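Local coordinates for protein plant cysteine oxidase 2 (Arabidopsis thaliana, PDB 7CXZ) that oxidises N-terminal cysteine residues with molecular oxygen at an iron centre, marking proteins such as ERF-VII factors for degradation by the N-end rule pathway, at residues M123-V131 with A164-F172; H109-F120 with F152-P163. One frame throughout, in Å; residues are numbered along the deposited sequence.

Contact 1: residues M123-V131 with A164-F172; sequences MHIKSYDWV and ADGGNMHCF. With FE (Fe (III) ion), chain B.
The carboxylate of Asp129 takes two backbone N-H groups from the turn that leads into the strand beginning at Met169. Asp129 OD2 accepts from Gly167 N at 2.7 Å, on its syn side. Asp129 OD1 accepts from Asn168 N at 2.9 Å, from above the carboxylate plane. CG of Asp129 stands anti to the carbonyl carbon (chi1 -78°), which turns the group to this loop. Next along the chain, Trp130 receives the methyl of Met169 over one face. Met169 CE lies 3.4 Å from the centroid of the five-membered ring, and SD follows obliquely in a Met-aromatic contact. Bends at chi2 and chi3 fold the methionine back onto the indole.

The strands 123-130 and 169-172 run antiparallel in one sheet of the double-stranded beta-helix, or cupin, fold. A classic beta bulge interrupts the pairing here, with Tyr128 set opposite two residues, Asn168 and Met169. Beyond it, Ser127 pairs with His170. His170 NE2 binds the iron at 2.1 Å, with His107 and His109 as the other histidine ligands. Phe172 CE1 lies over the centre of the His170 ring, 3.5 Å above its plane. The Phe172 ring in turn carries Ile125 CG1 over a face, 4.0 Å from its centroid and 5° off the normal. Met123 CE reaches the edge of the same ring.

Further out, a water joins Ser127 OG to Gly166 O. Lys147 makes salt bridges to both Asp129 and Asp165, and probably offsets the closeness of these two acids. Tyr128 OH accepts from Lys126 NZ and is also hydrogen-bonded to Asp201.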
loop_
_atom_site.group_PDB
_atom_site.type_symbol
_atom_site.label_atom_id
_atom_site.label_comp_id
_atom_site.label_asym_id
_atom_site.label_seq_id
_atom_site.Cartn_x
_atom_site.Cartn_y
_atom_site.Cartn_z
ATOM N N MET A 123 -13.285 -2.591 -1.129
ATOM C CA MET A 123 -12.319 -1.746 -0.456
ATOM C C MET A 123 -12.501 -0.313 -0.925
ATOM O O MET A 123 -12.622 -0.077 -2.128
ATOM C CB MET A 123 -10.902 -2.206 -0.808
ATOM C CG MET A 123 -9.838 -1.276 -0.277
ATOM S SD MET A 123 -9.549 -1.643 1.440
ATOM C CE MET A 123 -8.725 -3.222 1.196
ATOM N N HIS A 124 -12.484 0.644 0.002
ATOM C CA HIS A 124 -12.419 2.029 -0.407
ATOM C C HIS A 124 -10.962 2.459 -0.449
ATOM O O HIS A 124 -10.197 2.168 0.470
ATOM C CB HIS A 124 -13.196 2.948 0.527
ATOM C CG HIS A 124 -13.088 4.387 0.135
ATOM N ND1 HIS A 124 -12.165 5.244 0.698
ATOM C CD2 HIS A 124 -13.740 5.099 -0.816
ATOM C CE1 HIS A 124 -12.271 6.432 0.122
ATOM N NE2 HIS A 124 -13.211 6.367 -0.805
ATOM N N ILE A 125 -10.587 3.178 -1.511
ATOM C CA ILE A 125 -9.238 3.716 -1.657
ATOM C C ILE A 125 -9.324 5.212 -1.874
ATOM O O ILE A 125 -10.055 5.673 -2.768
ATOM C CB ILE A 125 -8.484 3.061 -2.829
ATOM C CG1 ILE A 125 -8.314 1.572 -2.558
ATOM C CG2 ILE A 125 -7.109 3.711 -2.989
ATOM C CD1 ILE A 125 -7.743 0.829 -3.708
ATOM N N LYS A 126 -8.534 5.955 -1.108
ATOM C CA LYS A 126 -8.276 7.368 -1.345
ATOM C C LYS A 126 -6.785 7.536 -1.580
ATOM O O LYS A 126 -5.982 7.033 -0.792
ATOM C CB LYS A 126 -8.707 8.183 -0.143
ATOM C CG LYS A 126 -8.534 9.685 -0.309
ATOM C CD LYS A 126 -9.652 10.193 -1.191
ATOM C CE LYS A 126 -9.879 11.678 -1.052
ATOM N NZ LYS A 126 -10.334 12.000 0.315
ATOM N N SER A 127 -6.395 8.236 -2.647
ATOM C CA SER A 127 -4.976 8.446 -2.859
ATOM C C SER A 127 -4.716 9.850 -3.383
ATOM O O SER A 127 -5.606 10.499 -3.954
ATOM C CB SER A 127 -4.397 7.414 -3.824
ATOM O OG SER A 127 -4.874 7.632 -5.158
ATOM N N TYR A 128 -3.456 10.273 -3.236
ATOM C CA TYR A 128 -3.030 11.642 -3.530
ATOM C C TYR A 128 -1.602 11.636 -4.048
ATOM O O TYR A 128 -0.834 10.705 -3.782
ATOM C CB TYR A 128 -3.036 12.538 -2.285
ATOM C CG TYR A 128 -4.274 12.562 -1.431
ATOM C CD1 TYR A 128 -4.449 11.643 -0.413
ATOM C CD2 TYR A 128 -5.238 13.562 -1.592
ATOM C CE1 TYR A 128 -5.569 11.699 0.429
ATOM C CE2 TYR A 128 -6.357 13.621 -0.753
ATOM C CZ TYR A 128 -6.511 12.688 0.238
ATOM O OH TYR A 128 -7.615 12.734 1.087
ATOM N N ASP A 129 -1.222 12.729 -4.729
ATOM C CA ASP A 129 0.186 13.038 -4.980
ATOM C C ASP A 129 0.472 14.486 -4.603
ATOM O O ASP A 129 -0.406 15.358 -4.718
ATOM C CB ASP A 129 0.572 12.796 -6.455
ATOM C CG ASP A 129 0.763 11.328 -6.743
ATOM O OD1 ASP A 129 1.628 10.746 -6.050
ATOM O OD2 ASP A 129 0.041 10.783 -7.603
ATOM N N TRP A 130 1.702 14.747 -4.163
ATOM C CA TRP A 130 2.079 16.118 -3.816
ATOM C C TRP A 130 2.011 17.025 -5.032
ATOM O O TRP A 130 2.316 16.616 -6.154
ATOM C CB TRP A 130 3.502 16.193 -3.247
ATOM C CG TRP A 130 3.713 15.340 -2.063
ATOM C CD1 TRP A 130 4.629 14.322 -1.925
ATOM C CD2 TRP A 130 2.991 15.404 -0.829
ATOM N NE1 TRP A 130 4.503 13.741 -0.679
ATOM C CE2 TRP A 130 3.509 14.390 0.014
ATOM C CE3 TRP A 130 1.953 16.212 -0.358
ATOM C CZ2 TRP A 130 3.017 14.160 1.298
ATOM C CZ3 TRP A 130 1.458 15.978 0.923
ATOM C CH2 TRP A 130 1.989 14.970 1.735
ATOM N N VAL A 131 1.606 18.268 -4.796
ATOM C CA VAL A 131 1.812 19.343 -5.758
ATOM C C VAL A 131 3.232 19.857 -5.543
ATOM O O VAL A 131 3.525 20.458 -4.496
ATOM C CB VAL A 131 0.775 20.457 -5.578
ATOM C CG1 VAL A 131 1.114 21.609 -6.529
ATOM C CG2 VAL A 131 -0.632 19.926 -5.851
ATOM N N ALA A 164 6.430 9.437 -7.223
ATOM C CA ALA A 164 5.810 10.757 -7.232
ATOM C C ALA A 164 4.681 10.847 -8.245
ATOM O O ALA A 164 4.431 11.918 -8.800
ATOM C CB ALA A 164 6.841 11.845 -7.514
ATOM N N ASP A 165 3.980 9.743 -8.495
ATOM C CA ASP A 165 2.816 9.759 -9.372
ATOM C C ASP A 165 1.998 8.509 -9.085
ATOM O O ASP A 165 2.455 7.585 -8.415
ATOM C CB ASP A 165 3.224 9.810 -10.851
ATOM C CG ASP A 165 2.155 10.461 -11.741
ATOM O OD1 ASP A 165 1.096 10.871 -11.257
ATOM O OD2 ASP A 165 2.374 10.540 -12.955
ATOM N N GLY A 166 0.780 8.481 -9.622
ATOM C CA GLY A 166 -0.041 7.295 -9.449
ATOM C C GLY A 166 -0.596 7.113 -8.061
ATOM O O GLY A 166 -1.121 6.037 -7.758
ATOM N N GLY A 167 -0.494 8.138 -7.208
ATOM C CA GLY A 167 -1.079 8.100 -5.883
ATOM C C GLY A 167 -0.094 7.595 -4.851
ATOM O O GLY A 167 -0.329 6.552 -4.213
ATOM N N ASN A 168 1.008 8.333 -4.655
ATOM C CA ASN A 168 1.991 7.879 -3.688
ATOM C C ASN A 168 1.479 7.911 -2.259
ATOM O O ASN A 168 2.057 7.220 -1.408
ATOM C CB ASN A 168 3.280 8.699 -3.773
ATOM C CG ASN A 168 4.411 8.055 -2.960
ATOM O OD1 ASN A 168 4.699 8.473 -1.836
ATOM N ND2 ASN A 168 5.060 7.042 -3.529
ATOM N N MET A 169 0.454 8.714 -1.954
ATOM C CA MET A 169 -0.136 8.698 -0.619
ATOM C C MET A 169 -1.477 8.001 -0.733
ATOM O O MET A 169 -2.288 8.383 -1.569
ATOM C CB MET A 169 -0.323 10.122 -0.064
ATOM C CG MET A 169 0.856 10.712 0.688
ATOM S SD MET A 169 2.284 10.988 -0.383
ATOM C CE MET A 169 1.629 12.158 -1.528
ATOM N N HIS A 170 -1.725 6.978 0.090
ATOM C CA HIS A 170 -3.043 6.356 -0.005
ATOM C C HIS A 170 -3.513 5.838 1.348
ATOM O O HIS A 170 -2.728 5.654 2.294
ATOM C CB HIS A 170 -3.110 5.239 -1.067
ATOM C CG HIS A 170 -2.186 4.071 -0.834
ATOM N ND1 HIS A 170 -1.712 3.301 -1.881
ATOM C CD2 HIS A 170 -1.709 3.503 0.302
ATOM C CE1 HIS A 170 -0.957 2.324 -1.397
ATOM N NE2 HIS A 170 -0.944 2.418 -0.076
ATOM N N CYS A 171 -4.830 5.626 1.416
ATOM C CA CYS A 171 -5.525 5.086 2.583
ATOM C C CYS A 171 -6.496 4.017 2.107
ATOM O O CYS A 171 -7.260 4.252 1.169
ATOM C CB CYS A 171 -6.267 6.202 3.330
ATOM S SG CYS A 171 -7.315 5.610 4.658
ATOM N N PHE A 172 -6.445 2.840 2.724
ATOM C CA PHE A 172 -7.305 1.713 2.355
ATOM C C PHE A 172 -8.279 1.445 3.496
ATOM O O PHE A 172 -7.849 1.268 4.646
ATOM C CB PHE A 172 -6.495 0.426 2.119
ATOM C CG PHE A 172 -5.820 0.322 0.779
ATOM C CD1 PHE A 172 -5.053 1.360 0.267
ATOM C CD2 PHE A 172 -5.967 -0.836 0.025
ATOM C CE1 PHE A 172 -4.418 1.234 -0.979
ATOM C CE2 PHE A 172 -5.351 -0.966 -1.215
ATOM C CZ PHE A 172 -4.571 0.070 -1.724
HETATM FE FE FE B . 0.606 1.585 1.064
HETATM O O HOH W 1 -9.952 4.738 2.360
HETATM O O HOH W 2 -3.811 5.810 -6.921
HETATM O O HOH W 3 4.180 14.677 -6.732
HETATM O O HOH W 4 5.688 10.943 -1.023
#

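Contact 2: residues H109-F120 with F152-P163. With FE (Fe (III) ion), chain B.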
loop_
_atom_site.group_PDB
_atom_site.type_symbol
_atom_site.label_atom_id
_atom_site.label_comp_id
_atom_site.label_asym_id
_atom_site.label_seq_id
_atom_site.Cartn_x
_atom_site.Cartn_y
_atom_site.Cartn_z
ATOM N N HIS A 109 4.906 6.359 0.338
ATOM C CA HIS A 109 5.801 5.273 -0.083
ATOM C C HIS A 109 7.029 5.918 -0.706
ATOM O O HIS A 109 7.173 5.957 -1.934
ATOM C CB HIS A 109 5.113 4.327 -1.085
ATOM C CG HIS A 109 3.750 3.865 -0.651
ATOM N ND1 HIS A 109 2.632 4.659 -0.779
ATOM C CD2 HIS A 109 3.328 2.711 -0.087
ATOM C CE1 HIS A 109 1.578 4.017 -0.308
ATOM N NE2 HIS A 109 1.967 2.827 0.118
ATOM N N PRO A 110 7.909 6.494 0.111
ATOM C CA PRO A 110 8.976 7.333 -0.452
ATOM C C PRO A 110 9.961 6.508 -1.277
ATOM O O PRO A 110 10.483 5.485 -0.821
ATOM C CB PRO A 110 9.632 7.948 0.790
ATOM C CG PRO A 110 9.409 6.923 1.842
ATOM C CD PRO A 110 8.084 6.278 1.559
ATOM N N GLU A 111 10.207 6.973 -2.503
ATOM C CA GLU A 111 11.114 6.333 -3.462
ATOM C C GLU A 111 10.667 4.932 -3.844
ATOM O O GLU A 111 11.473 4.150 -4.349
ATOM C CB GLU A 111 12.555 6.292 -2.924
ATOM C CG GLU A 111 13.067 7.679 -2.517
ATOM C CD GLU A 111 14.462 7.609 -1.951
ATOM O OE1 GLU A 111 14.641 7.974 -0.774
ATOM O OE2 GLU A 111 15.370 7.160 -2.676
ATOM N N MET A 112 9.389 4.608 -3.663
ATOM C CA MET A 112 8.887 3.258 -3.846
ATOM C C MET A 112 7.892 3.191 -4.992
ATOM O O MET A 112 7.147 4.159 -5.271
ATOM C CB MET A 112 8.227 2.756 -2.558
ATOM C CG MET A 112 9.234 2.604 -1.423
ATOM S SD MET A 112 8.541 2.796 0.230
ATOM C CE MET A 112 7.573 1.268 0.354
ATOM N N THR A 113 7.890 2.024 -5.646
ATOM C CA THR A 113 6.937 1.651 -6.679
ATOM C C THR A 113 6.153 0.471 -6.126
ATOM O O THR A 113 6.756 -0.509 -5.690
ATOM C CB THR A 113 7.671 1.289 -7.975
ATOM O OG1 THR A 113 8.443 2.429 -8.411
ATOM C CG2 THR A 113 6.684 0.904 -9.077
ATOM N N VAL A 114 4.819 0.559 -6.094
ATOM C CA VAL A 114 4.011 -0.466 -5.441
ATOM C C VAL A 114 2.936 -0.930 -6.408
ATOM O O VAL A 114 2.193 -0.108 -6.972
ATOM C CB VAL A 114 3.359 0.027 -4.132
ATOM C CG1 VAL A 114 2.493 -1.096 -3.513
ATOM C CG2 VAL A 114 4.410 0.531 -3.154
ATOM N N PHE A 115 2.867 -2.244 -6.618
ATOM C CA PHE A 115 1.837 -2.898 -7.419
ATOM C C PHE A 115 0.838 -3.500 -6.444
ATOM O O PHE A 115 1.239 -4.127 -5.467
ATOM C CB PHE A 115 2.428 -4.021 -8.283
ATOM C CG PHE A 115 3.446 -3.579 -9.297
ATOM C CD1 PHE A 115 4.695 -3.117 -8.913
ATOM C CD2 PHE A 115 3.161 -3.668 -10.661
ATOM C CE1 PHE A 115 5.637 -2.721 -9.867
ATOM C CE2 PHE A 115 4.086 -3.292 -11.610
ATOM C CZ PHE A 115 5.317 -2.816 -11.226
ATOM N N SER A 116 -0.454 -3.305 -6.684
ATOM C CA SER A 116 -1.432 -3.752 -5.701
ATOM C C SER A 116 -2.632 -4.376 -6.387
ATOM O O SER A 116 -3.196 -3.778 -7.311
ATOM C CB SER A 116 -1.881 -2.573 -4.829
ATOM O OG SER A 116 -2.768 -3.024 -3.816
ATOM N N LYS A 117 -3.078 -5.532 -5.888
ATOM C CA LYS A 117 -4.269 -6.170 -6.443
ATOM C C LYS A 117 -5.223 -6.585 -5.339
ATOM O O LYS A 117 -4.871 -7.404 -4.490
ATOM C CB LYS A 117 -3.906 -7.380 -7.289
ATOM C CG LYS A 117 -5.060 -7.857 -8.155
ATOM C CD LYS A 117 -4.686 -9.133 -8.807
ATOM C CE LYS A 117 -5.595 -9.443 -10.011
ATOM N NZ LYS A 117 -6.985 -9.670 -9.537
ATOM N N LEU A 118 -6.446 -6.070 -5.392
ATOM C CA LEU A 118 -7.496 -6.477 -4.462
ATOM C C LEU A 118 -7.982 -7.854 -4.881
ATOM O O LEU A 118 -8.577 -8.010 -5.953
ATOM C CB LEU A 118 -8.635 -5.457 -4.459
ATOM C CG LEU A 118 -9.840 -5.793 -3.567
ATOM C CD1 LEU A 118 -9.435 -5.694 -2.102
ATOM C CD2 LEU A 118 -10.961 -4.807 -3.876
ATOM N N LEU A 119 -7.710 -8.861 -4.037
ATOM C CA LEU A 119 -8.014 -10.246 -4.372
ATOM C C LEU A 119 -9.490 -10.578 -4.174
ATOM O O LEU A 119 -10.066 -11.327 -4.979
ATOM C CB LEU A 119 -7.143 -11.180 -3.523
ATOM C CG LEU A 119 -5.630 -11.035 -3.717
ATOM C CD1 LEU A 119 -4.913 -11.828 -2.621
ATOM C CD2 LEU A 119 -5.231 -11.493 -5.094
ATOM N N PHE A 120 -10.102 -10.068 -3.101
ATOM C CA PHE A 120 -11.545 -10.209 -2.889
ATOM C C PHE A 120 -11.985 -9.091 -1.955
ATOM O O PHE A 120 -11.167 -8.496 -1.236
ATOM C CB PHE A 120 -11.937 -11.615 -2.362
ATOM C CG PHE A 120 -11.313 -12.026 -1.046
ATOM C CD1 PHE A 120 -11.718 -11.448 0.163
ATOM C CD2 PHE A 120 -10.382 -13.056 -1.005
ATOM C CE1 PHE A 120 -11.163 -11.863 1.371
ATOM C CE2 PHE A 120 -9.822 -13.477 0.216
ATOM C CZ PHE A 120 -10.226 -12.883 1.391
ATOM N N PHE A 152 -13.823 -0.109 -4.643
ATOM C CA PHE A 152 -13.420 -1.142 -5.586
ATOM C C PHE A 152 -13.986 -2.455 -5.082
ATOM O O PHE A 152 -13.827 -2.776 -3.905
ATOM C CB PHE A 152 -11.887 -1.249 -5.695
ATOM C CG PHE A 152 -11.241 -0.033 -6.283
ATOM C CD1 PHE A 152 -11.057 1.107 -5.525
ATOM C CD2 PHE A 152 -10.843 -0.028 -7.605
ATOM C CE1 PHE A 152 -10.484 2.246 -6.072
ATOM C CE2 PHE A 152 -10.285 1.098 -8.169
ATOM C CZ PHE A 152 -10.104 2.239 -7.404
ATOM N N THR A 153 -14.661 -3.198 -5.953
ATOM C CA THR A 153 -15.231 -4.496 -5.602
ATOM C C THR A 153 -14.590 -5.547 -6.490
ATOM O O THR A 153 -14.676 -5.468 -7.723
ATOM C CB THR A 153 -16.753 -4.495 -5.757
ATOM O OG1 THR A 153 -17.302 -3.589 -4.809
ATOM C CG2 THR A 153 -17.347 -5.896 -5.507
ATOM N N ALA A 154 -13.935 -6.522 -5.870
ATOM C CA ALA A 154 -13.265 -7.550 -6.640
ATOM C C ALA A 154 -14.293 -8.380 -7.410
ATOM O O ALA A 154 -15.447 -8.506 -6.981
ATOM C CB ALA A 154 -12.448 -8.456 -5.718
ATOM N N PRO A 155 -13.895 -8.972 -8.550
ATOM C CA PRO A 155 -12.549 -8.954 -9.152
ATOM C C PRO A 155 -12.120 -7.584 -9.675
ATOM O O PRO A 155 -12.903 -6.857 -10.290
ATOM C CB PRO A 155 -12.658 -9.964 -10.298
ATOM C CG PRO A 155 -13.810 -10.870 -9.883
ATOM C CD PRO A 155 -14.788 -9.940 -9.211
ATOM N N CYS A 156 -10.863 -7.249 -9.387
ATOM C CA CYS A 156 -10.235 -5.994 -9.765
ATOM C C CYS A 156 -8.884 -6.258 -10.333
ATOM O O CYS A 156 -8.256 -7.206 -9.969
ATOM C CB CYS A 156 -9.925 -5.163 -8.534
ATOM S SG CYS A 156 -11.311 -4.556 -7.627
ATOM N N ASP A 157 -8.430 -5.369 -11.194
ATOM C CA ASP A 157 -7.115 -5.533 -11.768
ATOM C C ASP A 157 -6.087 -4.766 -10.938
ATOM O O ASP A 157 -6.421 -4.009 -10.021
ATOM C CB ASP A 157 -7.128 -5.069 -13.221
ATOM C CG ASP A 157 -8.012 -5.936 -14.099
ATOM O OD1 ASP A 157 -8.127 -7.154 -13.822
ATOM O OD2 ASP A 157 -8.566 -5.392 -15.068
ATOM N N THR A 158 -4.822 -4.990 -11.269
ATOM C CA THR A 158 -3.699 -4.429 -10.524
ATOM C C THR A 158 -3.578 -2.933 -10.769
ATOM O O THR A 158 -3.801 -2.457 -11.881
ATOM C CB THR A 158 -2.422 -5.140 -10.957
ATOM O OG1 THR A 158 -2.582 -6.550 -10.725
ATOM C CG2 THR A 158 -1.173 -4.621 -10.197
ATOM N N SER A 159 -3.208 -2.192 -9.737
ATOM C CA SER A 159 -2.854 -0.787 -9.855
ATOM C C SER A 159 -1.363 -0.591 -9.592
ATOM O O SER A 159 -0.684 -1.465 -9.041
ATOM C CB SER A 159 -3.675 0.045 -8.867
ATOM O OG SER A 159 -3.257 -0.289 -7.543
ATOM N N ILE A 160 -0.844 0.574 -9.974
ATOM C CA ILE A 160 0.540 0.917 -9.708
ATOM C C ILE A 160 0.619 2.342 -9.176
ATOM O O ILE A 160 -0.046 3.258 -9.689
ATOM C CB ILE A 160 1.422 0.745 -10.960
ATOM C CG1 ILE A 160 2.906 0.928 -10.609
ATOM C CG2 ILE A 160 1.019 1.698 -12.088
ATOM C CD1 ILE A 160 3.857 0.698 -11.788
ATOM N N LEU A 161 1.457 2.529 -8.161
ATOM C CA LEU A 161 1.871 3.856 -7.751
ATOM C C LEU A 161 3.379 3.939 -7.905
ATOM O O LEU A 161 4.100 2.929 -7.809
ATOM C CB LEU A 161 1.467 4.170 -6.298
ATOM C CG LEU A 161 2.127 3.358 -5.168
ATOM C CD1 LEU A 161 3.489 3.940 -4.717
ATOM C CD2 LEU A 161 1.129 3.233 -3.991
ATOM N N TYR A 162 3.839 5.150 -8.139
ATOM C CA TYR A 162 5.233 5.472 -8.376
ATOM C C TYR A 162 5.742 6.388 -7.267
ATOM O O TYR A 162 4.951 6.867 -6.440
ATOM C CB TYR A 162 5.360 6.175 -9.718
ATOM C CG TYR A 162 5.067 5.371 -10.962
ATOM C CD1 TYR A 162 6.002 4.477 -11.475
ATOM C CD2 TYR A 162 3.892 5.565 -11.662
ATOM C CE1 TYR A 162 5.772 3.782 -12.652
ATOM C CE2 TYR A 162 3.642 4.863 -12.856
ATOM C CZ TYR A 162 4.596 3.982 -13.343
ATOM O OH TYR A 162 4.376 3.302 -14.530
ATOM N N PRO A 163 7.040 6.677 -7.216
ATOM C CA PRO A 163 7.542 7.532 -6.130
ATOM C C PRO A 163 6.870 8.889 -6.073
ATOM O O PRO A 163 6.727 9.430 -4.968
ATOM C CB PRO A 163 9.044 7.633 -6.434
ATOM C CG PRO A 163 9.338 6.270 -7.052
ATOM C CD PRO A 163 8.130 6.006 -7.942
HETATM FE FE FE B . 0.606 1.585 1.064
HETATM O O HOH W 5 8.981 9.503 -3.305
HETATM O O HOH W 6 -0.588 0.471 -6.407
HETATM O O HOH W 7 -7.326 -9.440 -12.738
HETATM O O HOH W 8 -6.849 -3.932 -7.299
HETATM O O HOH W 9 -9.448 -9.342 -7.980
#
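Leu161 runs from its backbone pairing with Val114 to the ring of the iron ligand His109. Its CB leaves the sheet on the same face as the side chain of Val114. CG sits between the backbone N and the carbonyl carbon (chi1 66°) and lies 3.7 Å from Val114 CB. CD1 meets Val114 CG2, the CB of His109 and, at 3.7 Å, Met112 O. CD2 rests over one face of the His109 imidazole, 4.0 Å from the ring centroid and offset toward the rim. His109 NE2 binds the iron at 2.1 Å, and His109 ND1 is hydrogen-bonded to Asn168 O, so both ring nitrogens are held, while the Leu161 methyl only packs on a face.

Strands 113-120 and 159-161 are antiparallel, and 159-161 is an outer strand of its sheet in this cupin barrel. Val114 with Leu161 and Ser116 with Ser159 are hydrogen-bonded pairs. Between them, Phe115 and Ile160 form a non-hydrogen-bonded pair on the other face. Ile160 CD1 lies over the Phe115 ring, 4.2 Å from its centroid, while Thr158 CG2 comes to the ring edge. Helix 42-53 covers this side through Leu52 and Ile45.

From Thr158 back toward Phe152 the ladder gives way to side-chain and water contacts. Lys117 NZ donates to Cys156 O at 2.8 Å. Water bridges Leu118 N to Asp157 O. Leu118 CD2 touches Cys156 SG at 3.8 Å, and Ala154 CB packs on Phe120 CA at 3.4 Å.

In the fold
Both contacts are partly buried antiparallel strand pairs, with centres about 10 Å apart. They lie mainly in the two different sheets of the cupin fold, and their segments alternate along the chain. Each supplies one iron ligand, His170 from contact 1 and His109 from contact 2, and the two rings meet edge-to-face. Strand 141-153, which ends in contact 2, is also the sheet neighbour of 122-130, and Met123 and Phe152 share a backbone hydrogen bond. Contact 1 adds a carboxylate-held turn and sulfur-aromatic packing. In contact 2 the group next to the iron ligand is the aliphatic Leu161, where contact 1 has the aromatic Phe172. Each is buried near the iron and has exposed residues further off, Ala164 and Asp165 in contact 1 and Asp157 in contact 2.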